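Local atomic coordinates of NalP translocator (Neisseria meningitidis, PDB entry 1UYN), a protein that forms, as the translocator domain of an autotransporter protease, a hydrophilic outer-membrane pore through which the passenger domain reaches the bacterial cell surface. Residues S17-A22 against W56-V61; D34-N39 against N81-A86; T207-A212 against G231-L236. All blocks are in the same frame, centred on the assembly; numbering follows the deposited sequence.

Contact 1: S17-A22 against W56-V61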
# COMPACT_ATOMS: atom_id res chain seq x y z
N SER A 17 -2.00 11.20 10.10
CA SER A 17 -1.67 11.35 8.67
C SER A 17 -0.51 10.44 8.32
O SER A 17 -0.59 9.68 7.35
CB SER A 17 -1.35 12.77 8.31
OG SER A 17 -0.47 13.36 9.24
N THR A 18 0.54 10.45 9.13
CA THR A 18 1.62 9.48 8.91
C THR A 18 1.11 8.05 8.88
O THR A 18 1.44 7.30 7.97
CB THR A 18 2.68 9.58 9.97
OG1 THR A 18 3.17 10.92 10.03
CG2 THR A 18 3.88 8.75 9.57
N ALA A 19 0.32 7.68 9.87
CA ALA A 19 -0.33 6.35 9.90
C ALA A 19 -1.12 6.06 8.61
O ALA A 19 -1.06 4.94 8.08
CB ALA A 19 -1.27 6.27 11.09
N ALA A 20 -1.89 7.05 8.13
CA ALA A 20 -2.67 6.91 6.90
C ALA A 20 -1.80 6.66 5.69
O ALA A 20 -2.18 5.90 4.81
CB ALA A 20 -3.54 8.14 6.67
N HIS A 21 -0.62 7.27 5.65
CA HIS A 21 0.33 7.08 4.56
C HIS A 21 0.95 5.66 4.57
O HIS A 21 0.94 4.97 3.54
CB HIS A 21 1.45 8.11 4.61
CG HIS A 21 2.54 7.84 3.62
ND1 HIS A 21 2.34 7.94 2.26
CD2 HIS A 21 3.80 7.41 3.78
CE1 HIS A 21 3.46 7.62 1.64
NE2 HIS A 21 4.36 7.29 2.54
N ALA A 22 1.49 5.25 5.72
CA ALA A 22 1.99 3.88 5.90
C ALA A 22 1.01 2.79 5.48
O ALA A 22 1.38 1.73 4.96
CB ALA A 22 2.41 3.63 7.36
N TRP A 56 -11.31 5.93 9.71
CA TRP A 56 -10.44 5.28 10.68
C TRP A 56 -10.49 6.02 12.01
O TRP A 56 -10.14 7.18 12.09
CB TRP A 56 -9.02 5.26 10.10
CG TRP A 56 -7.99 4.33 10.74
CD1 TRP A 56 -8.13 3.53 11.85
CD2 TRP A 56 -6.62 4.13 10.28
NE1 TRP A 56 -6.95 2.86 12.11
CE2 TRP A 56 -6.01 3.21 11.17
CE3 TRP A 56 -5.87 4.64 9.21
CZ2 TRP A 56 -4.68 2.78 11.02
CZ3 TRP A 56 -4.52 4.22 9.07
CH2 TRP A 56 -3.95 3.30 9.97
N GLU A 57 -10.96 5.36 13.06
CA GLU A 57 -10.74 5.84 14.42
C GLU A 57 -9.35 5.42 14.94
O GLU A 57 -9.10 4.23 15.16
CB GLU A 57 -11.80 5.31 15.38
CG GLU A 57 -11.82 6.02 16.73
CD GLU A 57 -12.81 7.15 16.75
OE1 GLU A 57 -13.41 7.39 15.67
OE2 GLU A 57 -13.00 7.80 17.83
N GLN A 58 -8.47 6.39 15.15
CA GLN A 58 -7.12 6.13 15.62
C GLN A 58 -6.96 6.67 17.02
O GLN A 58 -6.43 7.78 17.22
CB GLN A 58 -6.10 6.82 14.71
CG GLN A 58 -5.99 6.23 13.31
CD GLN A 58 -4.73 6.65 12.61
OE1 GLN A 58 -3.63 6.29 13.07
NE2 GLN A 58 -4.86 7.39 11.49
N GLY A 59 -7.43 5.88 17.99
CA GLY A 59 -7.28 6.20 19.40
C GLY A 59 -8.05 7.44 19.77
O GLY A 59 -7.47 8.40 20.26
N GLY A 60 -9.35 7.42 19.51
CA GLY A 60 -10.24 8.48 19.96
C GLY A 60 -10.61 9.48 18.87
O GLY A 60 -11.62 10.21 18.99
N VAL A 61 -9.83 9.50 17.79
CA VAL A 61 -10.00 10.48 16.73
C VAL A 61 -10.41 9.78 15.44
O VAL A 61 -9.62 9.02 14.91
CB VAL A 61 -8.68 11.25 16.52
CG1 VAL A 61 -8.87 12.43 15.62
CG2 VAL A 61 -8.11 11.70 17.87

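Contact 2: D34-N39 against N81-A86. With SO4 (sulfate ion), chain D.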
# COMPACT_ATOMS: atom_id res chain seq x y z
N ASP A 34 1.65 -8.37 -6.51
CA ASP A 34 0.67 -9.07 -7.32
C ASP A 34 1.21 -9.16 -8.76
O ASP A 34 1.06 -10.19 -9.42
CB ASP A 34 -0.72 -8.39 -7.18
CG ASP A 34 -1.33 -8.57 -5.73
OD1 ASP A 34 -0.80 -9.45 -4.98
OD2 ASP A 34 -2.31 -7.89 -5.26
N GLY A 35 1.92 -8.11 -9.19
CA GLY A 35 2.53 -8.03 -10.49
C GLY A 35 3.59 -9.04 -10.81
O GLY A 35 4.00 -9.19 -11.97
N LEU A 36 4.08 -9.71 -9.77
CA LEU A 36 5.01 -10.84 -9.91
C LEU A 36 4.32 -12.13 -10.36
O LEU A 36 4.97 -12.99 -10.96
CB LEU A 36 5.73 -11.09 -8.60
CG LEU A 36 6.74 -10.02 -8.19
CD1 LEU A 36 7.09 -10.20 -6.73
CD2 LEU A 36 8.02 -10.04 -9.03
N ASP A 37 3.03 -12.25 -10.09
CA ASP A 37 2.27 -13.49 -10.36
C ASP A 37 1.85 -13.59 -11.84
O ASP A 37 1.93 -14.65 -12.45
CB ASP A 37 1.02 -13.58 -9.45
CG ASP A 37 1.31 -13.23 -8.00
OD1 ASP A 37 2.47 -13.41 -7.58
OD2 ASP A 37 0.45 -12.75 -7.21
N HIS A 38 1.42 -12.47 -12.41
CA HIS A 38 0.77 -12.43 -13.72
C HIS A 38 1.66 -13.00 -14.80
O HIS A 38 1.19 -13.65 -15.72
CB HIS A 38 0.35 -10.98 -14.07
CG HIS A 38 -0.37 -10.29 -12.95
ND1 HIS A 38 -1.66 -10.61 -12.58
CD2 HIS A 38 0.05 -9.35 -12.08
CE1 HIS A 38 -2.01 -9.87 -11.54
NE2 HIS A 38 -0.99 -9.10 -11.22
N ASN A 39 2.96 -12.77 -14.66
CA ASN A 39 3.91 -12.93 -15.75
C ASN A 39 3.92 -14.33 -16.36
O ASN A 39 3.96 -15.34 -15.65
CB ASN A 39 5.33 -12.50 -15.32
CG ASN A 39 5.76 -11.19 -15.97
OD1 ASN A 39 6.48 -11.20 -16.99
ND2 ASN A 39 5.29 -10.07 -15.43
N ASN A 81 13.07 -19.75 -13.45
CA ASN A 81 12.20 -19.72 -12.26
C ASN A 81 12.17 -18.41 -11.48
O ASN A 81 11.78 -18.38 -10.32
CB ASN A 81 12.67 -20.76 -11.22
CG ASN A 81 12.78 -22.17 -11.76
OD1 ASN A 81 13.72 -22.86 -11.44
ND2 ASN A 81 11.79 -22.61 -12.53
N THR A 82 12.65 -17.32 -12.06
CA THR A 82 12.75 -16.07 -11.33
C THR A 82 12.00 -14.98 -12.03
O THR A 82 12.00 -14.92 -13.22
CB THR A 82 14.21 -15.74 -11.13
OG1 THR A 82 14.77 -16.79 -10.36
CG2 THR A 82 14.43 -14.55 -10.21
N THR A 83 11.33 -14.13 -11.26
CA THR A 83 10.63 -12.99 -11.82
C THR A 83 11.02 -11.78 -11.02
O THR A 83 11.19 -11.88 -9.84
CB THR A 83 9.16 -13.19 -11.67
OG1 THR A 83 8.79 -14.46 -12.21
CG2 THR A 83 8.43 -12.17 -12.52
N ALA A 84 11.19 -10.63 -11.67
CA ALA A 84 11.53 -9.40 -10.95
C ALA A 84 10.67 -8.28 -11.42
O ALA A 84 10.17 -8.27 -12.53
CB ALA A 84 13.01 -9.05 -11.07
N ALA A 85 10.45 -7.35 -10.52
CA ALA A 85 9.65 -6.17 -10.79
C ALA A 85 10.26 -4.99 -10.09
O ALA A 85 10.93 -5.11 -9.08
CB ALA A 85 8.23 -6.38 -10.35
N ALA A 86 10.07 -3.86 -10.73
CA ALA A 86 10.51 -2.60 -10.23
C ALA A 86 9.43 -1.61 -10.67
O ALA A 86 9.01 -1.55 -11.84
CB ALA A 86 11.88 -2.27 -10.79
S SO4 D . 16.64 -19.53 -12.00
O1 SO4 D . 17.87 -18.86 -11.51
O2 SO4 D . 15.58 -18.59 -12.31
O3 SO4 D . 16.88 -20.27 -13.25
O4 SO4 D . 16.21 -20.47 -10.96

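Contact 3: T207-A212 against G231-L236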
# COMPACT_ATOMS: atom_id res chain seq x y z
N THR A 207 7.67 -1.54 12.41
CA THR A 207 6.55 -2.42 12.65
C THR A 207 6.53 -3.69 11.75
O THR A 207 6.48 -3.63 10.52
CB THR A 207 5.26 -1.63 12.46
OG1 THR A 207 5.25 -0.47 13.29
CG2 THR A 207 4.07 -2.40 12.98
N LEU A 208 6.57 -4.85 12.39
CA LEU A 208 6.31 -6.10 11.74
C LEU A 208 4.84 -6.34 11.59
O LEU A 208 4.08 -6.11 12.52
CB LEU A 208 6.87 -7.24 12.57
CG LEU A 208 7.14 -8.56 11.85
CD1 LEU A 208 8.12 -8.41 10.73
CD2 LEU A 208 7.69 -9.47 12.92
N VAL A 209 4.47 -6.83 10.41
CA VAL A 209 3.09 -7.10 9.99
C VAL A 209 3.02 -8.53 9.50
O VAL A 209 3.81 -8.97 8.64
CB VAL A 209 2.65 -6.18 8.78
CG1 VAL A 209 1.17 -6.37 8.50
CG2 VAL A 209 2.92 -4.70 9.06
N GLY A 210 2.06 -9.28 10.02
CA GLY A 210 1.81 -10.62 9.54
C GLY A 210 0.66 -10.56 8.58
O GLY A 210 -0.30 -9.84 8.78
N LEU A 211 0.77 -11.37 7.54
CA LEU A 211 -0.07 -11.33 6.33
C LEU A 211 -0.33 -12.75 5.94
O LEU A 211 0.51 -13.63 6.18
CB LEU A 211 0.67 -10.66 5.17
CG LEU A 211 1.14 -9.24 5.47
CD1 LEU A 211 2.37 -8.90 4.61
CD2 LEU A 211 0.02 -8.21 5.23
N ALA A 212 -1.48 -12.98 5.34
CA ALA A 212 -1.96 -14.33 5.07
C ALA A 212 -3.17 -14.13 4.20
O ALA A 212 -3.87 -13.16 4.36
CB ALA A 212 -2.32 -15.08 6.36
N GLY A 231 -8.17 -12.16 2.87
CA GLY A 231 -6.89 -12.04 3.55
C GLY A 231 -6.99 -11.54 4.96
O GLY A 231 -8.00 -11.01 5.39
N VAL A 232 -5.88 -11.68 5.66
CA VAL A 232 -5.76 -11.32 7.05
C VAL A 232 -4.46 -10.52 7.19
O VAL A 232 -3.49 -10.73 6.46
CB VAL A 232 -5.77 -12.62 7.84
CG1 VAL A 232 -5.00 -12.53 9.09
CG2 VAL A 232 -7.21 -13.05 8.11
N GLU A 233 -4.46 -9.57 8.10
CA GLU A 233 -3.35 -8.63 8.22
C GLU A 233 -3.42 -8.00 9.61
O GLU A 233 -4.48 -7.67 10.11
CB GLU A 233 -3.44 -7.61 7.10
CG GLU A 233 -2.60 -6.35 7.25
CD GLU A 233 -2.16 -5.76 5.88
OE1 GLU A 233 -2.54 -6.35 4.78
OE2 GLU A 233 -1.39 -4.75 5.93
N ARG A 234 -2.29 -7.87 10.27
CA ARG A 234 -2.28 -7.45 11.65
C ARG A 234 -0.90 -6.98 12.05
O ARG A 234 0.07 -7.66 11.80
CB ARG A 234 -2.67 -8.61 12.55
CG ARG A 234 -2.91 -8.25 14.00
CD ARG A 234 -3.20 -9.44 14.81
NE ARG A 234 -3.96 -9.19 16.03
CZ ARG A 234 -3.42 -8.76 17.12
NH1 ARG A 234 -2.11 -8.48 17.19
NH2 ARG A 234 -4.17 -8.60 18.17
N ASP A 235 -0.81 -5.85 12.73
CA ASP A 235 0.50 -5.46 13.21
C ASP A 235 0.88 -6.43 14.32
O ASP A 235 0.05 -6.87 15.10
CB ASP A 235 0.52 -4.00 13.66
CG ASP A 235 0.31 -3.03 12.51
OD1 ASP A 235 0.37 -3.41 11.33
OD2 ASP A 235 0.06 -1.83 12.68
N LEU A 236 2.12 -6.85 14.31
CA LEU A 236 2.60 -7.81 15.28
C LEU A 236 3.23 -7.11 16.46
O LEU A 236 3.43 -7.73 17.51
CB LEU A 236 3.55 -8.84 14.62
CG LEU A 236 2.89 -9.56 13.44
CD1 LEU A 236 3.78 -10.64 12.85
CD2 LEU A 236 1.54 -10.13 13.88

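Contact 1: S17-A22 against W56-V61
A19 and A20, on the helix that fills the lumen of the autotransporter beta-barrel, meet W56 and Q58, where the first barrel strand runs out into a turn. The packed part is small and sits on one flank of the helix. W56 carries its indole inward with CG anti to the backbone N (chi1 -164°), and the ring arrives edge first: CZ3 lies 3.7 Å from A19 O and 3.9 Å from A20 CA, both near the ring plane. The methyl of A19 adds an apolar touch, CB to W56 CH2 at 4.2 Å. One face of the indole receives the CG methylene of Q58, 3.5 Å above the plane and offset toward the rim. Y295 meets W56 edge-to-face, and W95 of strand 82-97 touches W56, Q58 and A20. The looser side is the turn that follows, where G59 and G60 are exposed and make no contact with the helix segment. No hydrogen bond joins the two segments directly. The Q58 side chain, extended beyond CG, lays its amide end beside the A19 methyl, and its NE2 donates a hydrogen bond to D16 O, just ahead of the helix segment.

Contact 2: D34-N39 against N81-A86
A single methyl group, CD2 of L36, carries most of this contact, touching three successive residues of the strand opposite although no hydrogen bond links the two segments. L36 CD2 lies 3.8 Å from T83 O and 3.9 Å from A85 CB, with the carbonyl carbon of A84 between them at similar range, so one methyl rests against backbone and side chain alike. L36 starts off past the strand; with CG anti to the carbonyl carbon (chi1 -70°) and the chain turned on at chi2, CD2 comes nearer. T83 answers with its own methyl, CG2, which stands anti to the backbone N and lies 4.1 Å from L36 CD2 and 4.2 Å from N39 CB. Here the chain leaves the lumen-filling helix and turns toward the first strand of the barrel, pressing on the inner face of strand 82-97. The strand alternates as a transmembrane beta strand does: T83 and A85 face the interior turn, whereas A84 points away from it, on the side where a detergent molecule is bound. Charges flank the apolar patch, D37 forming salt bridges with K124 and R114, and D34 one with R286. At the start of the strand, away from the leucine, a sulfate ion, probably from the crystallisation liquor, is held through one oxygen: its O2 accepts from N81 N at 3.0 Å and from T82 OG1 at 2.8 Å.

Contact 3: T207-A212 against G231-L236
Two neighbouring strands of the barrel wall, arms of the beta hairpin 199-219/224-235, pair here from L208 and L236 at one end to A212 and V232 at the other. The pairing is antiparallel, with the short strand axes at 165°. G210 and R234 form a hydrogen-bonded pair, G210 N to R234 O at 3.1 Å and R234 N to G210 O at 3.2 Å. In the next such pair V232 N binds A212 O at 2.8 Å, while the return bond from A212 N to V232 O is weak. L236 N closes the ladder on L208 O at 2.8 Å, nearly straight at 169°. Between them V209 faces D235 and L211 faces E233 as non-hydrogen-bonded pairs, and CA-H...O contacts run to neighbouring carbonyls, E233 CA to G210 O among them. These four side chains share the inner face. E233 puts CG anti to its backbone N (chi1 165°) and extends beside L211, pointing the same way, with L211 CD2 alongside its carboxylate. That carboxylate has charged partners on both oxygens: OE1 a salt bridge to K30 of the internal helix, OE2 one to R180 on the adjoining strand. D235 likewise runs beside V209, its OD1 3.6 Å from V209 CG2, and its OD2 bridges to R239. On the other face the side chain of L236 folds back over G210, CG 3.5 Å from G210 N, and its CD1 meets L208 CG at 4.1 Å. V232, A212 and R234 lie on the outer surface. Carboxylates paired with basic groups inside, and aliphatic residues outside with R234 the exception, are consistent with a transmembrane beta-barrel enclosing a hydrophilic pore.

In the fold
From the N terminus the chain runs as helix 12-34 through the barrel interior. Contact 1 ties an early part of that helix to the end of strand 43-57, closing the first loop. Before it closes, contact 2 opens at 34-39, as the helix gives out, and closes on strand 82-97, so the two loops cross. Their centres lie 32 Å apart, on opposite sides of the centre of the chain; together they bring an early part of the helix and the turn after it against the wall. Contact 3 follows in series within the wall itself, closing the hairpin of strands 199-219 and 224-235 with 18 residues between its segments. It touches neither of the others.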